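Local coordinates for putative hemin ABC transport system, membrane protein (Burkholderia cenocepacia J2315, PDB 5B57) that probably serves as the membrane-spanning permease subunit of an ABC importer that carries heme across the cell membrane, at residues G255-L258 with L259-R263. Residues are numbered along the deposited sequence; the frame is centred on the assembly and turned at random.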
loop_
_atom_site.group_PDB
_atom_site.type_symbol
_atom_site.label_atom_id
_atom_site.label_comp_id
_atom_site.label_asym_id
_atom_site.label_seq_id
_atom_site.Cartn_x
_atom_site.Cartn_y
_atom_site.Cartn_z
ATOM N N GLY A 255 -8.575 -24.166 -15.631
ATOM C CA GLY A 255 -8.112 -22.880 -15.120
ATOM C C GLY A 255 -7.316 -22.103 -16.154
ATOM O O GLY A 255 -7.535 -20.910 -16.358
ATOM N N GLY A 256 -6.397 -22.775 -16.842
ATOM C CA GLY A 256 -5.604 -22.083 -17.836
ATOM C C GLY A 256 -6.455 -21.486 -18.932
ATOM O O GLY A 256 -6.203 -20.368 -19.385
ATOM N N VAL A 257 -7.489 -22.215 -19.360
ATOM C CA VAL A 257 -8.345 -21.729 -20.445
ATOM C C VAL A 257 -9.121 -20.495 -19.996
ATOM O O VAL A 257 -9.174 -19.479 -20.703
ATOM C CB VAL A 257 -9.280 -22.854 -20.937
ATOM C CG1 VAL A 257 -10.536 -22.276 -21.560
ATOM C CG2 VAL A 257 -8.563 -23.736 -21.950
ATOM N N LEU A 258 -9.693 -20.553 -18.787
ATOM C CA LEU A 258 -10.527 -19.457 -18.291
ATOM C C LEU A 258 -9.750 -18.154 -18.140
ATOM O O LEU A 258 -10.319 -17.064 -18.298
ATOM C CB LEU A 258 -11.137 -19.835 -16.951
ATOM C CG LEU A 258 -12.080 -21.014 -16.861
ATOM C CD1 LEU A 258 -12.453 -21.144 -15.402
ATOM C CD2 LEU A 258 -13.293 -20.727 -17.718
ATOM N N LEU A 259 -8.457 -18.233 -17.806
ATOM C CA LEU A 259 -7.649 -17.019 -17.709
ATOM C C LEU A 259 -7.419 -16.405 -19.087
ATOM O O LEU A 259 -7.675 -15.214 -19.289
ATOM C CB LEU A 259 -6.315 -17.310 -17.016
ATOM C CG LEU A 259 -6.389 -17.682 -15.513
ATOM C CD1 LEU A 259 -4.999 -17.905 -14.900
ATOM C CD2 LEU A 259 -7.191 -16.645 -14.737
ATOM N N VAL A 260 -6.967 -17.221 -20.055
ATOM C CA VAL A 260 -6.776 -16.782 -21.437
ATOM C C VAL A 260 -8.021 -16.071 -21.970
ATOM O O VAL A 260 -7.925 -15.061 -22.680
ATOM C CB VAL A 260 -6.412 -17.966 -22.349
ATOM C CG1 VAL A 260 -6.270 -17.484 -23.774
ATOM C CG2 VAL A 260 -5.135 -18.669 -21.884
ATOM N N ARG A 261 -9.208 -16.593 -21.653
ATOM C CA ARG A 261 -10.435 -15.935 -22.091
ATOM C C ARG A 261 -10.647 -14.577 -21.432
ATOM O O ARG A 261 -11.697 -13.972 -21.666
ATOM C CB ARG A 261 -11.645 -16.836 -21.822
ATOM C CG ARG A 261 -11.984 -17.867 -22.930
ATOM C CD ARG A 261 -10.796 -18.766 -23.380
ATOM N NE ARG A 261 -11.140 -19.620 -24.527
ATOM C CZ ARG A 261 -10.270 -20.328 -25.256
ATOM N NH1 ARG A 261 -8.973 -20.301 -24.978
ATOM N NH2 ARG A 261 -10.698 -21.067 -26.278
ATOM N N GLU A 262 -9.692 -14.095 -20.612
ATOM C CA GLU A 262 -9.783 -12.822 -19.898
ATOM C C GLU A 262 -8.545 -11.955 -20.125
ATOM O O GLU A 262 -8.303 -11.004 -19.365
ATOM C CB GLU A 262 -9.978 -13.053 -18.395
ATOM C CG GLU A 262 -11.229 -13.850 -18.011
ATOM C CD GLU A 262 -12.521 -13.082 -18.259
ATOM O OE1 GLU A 262 -12.476 -11.834 -18.232
ATOM O OE2 GLU A 262 -13.577 -13.722 -18.488
ATOM N N ARG A 263 -7.756 -12.251 -21.155
ATOM C CA ARG A 263 -6.500 -11.534 -21.344
ATOM C C ARG A 263 -6.725 -10.085 -21.758
ATOM O O ARG A 263 -5.898 -9.227 -21.448
ATOM C CB ARG A 263 -5.627 -12.259 -22.371
ATOM C CG ARG A 263 -6.285 -12.459 -23.723
ATOM C CD ARG A 263 -5.607 -13.578 -24.494
ATOM N NE ARG A 263 -6.176 -13.772 -25.827
ATOM C CZ ARG A 263 -5.611 -14.538 -26.746
ATOM N NH1 ARG A 263 -4.474 -15.159 -26.454
ATOM N NH2 ARG A 263 -6.169 -14.680 -27.943
#
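Leu259 N donates to Gly255 O at 3.2 Å, beginning the last turn of helix 242-260, a helix predicted to span the membrane. Gly255 and Gly256, lacking side chains, offer the contact only backbone. The branched apolar side chain of Leu259 suits a buried interface, where it packs on helices 94-128, 283-305 and 327-352. Val260 follows with a weak bond from its N to Gly256 O, 3.3 Å long; with CG1 anti to the backbone N (chi1 178°), CG2 is turned toward the same carbonyl, and the side chain also touches Leu331. Arg261 N closes the turn on Val257 O at 3.0 Å. The bend at chi2 (52°) turns the arginine chain back toward Val257, where the two side chains cross at a slant and Arg261 CD comes within 4.0 Å of Val257 CG1. As modelled, that methyl lies over one guanidinium face, toward its rim, but the arginine is poorly ordered. Glu262 N hydrogen-bonds to Leu259 O, three residues back; its carboxylate forms a salt bridge with Arg289, and the residue N-caps helix 263-269. Apolar Leu259 and Val260, with i to i+4 bonds, thus give way to an i+3 bond and charged residues, consistent with a transmembrane helix ending near the membrane boundary.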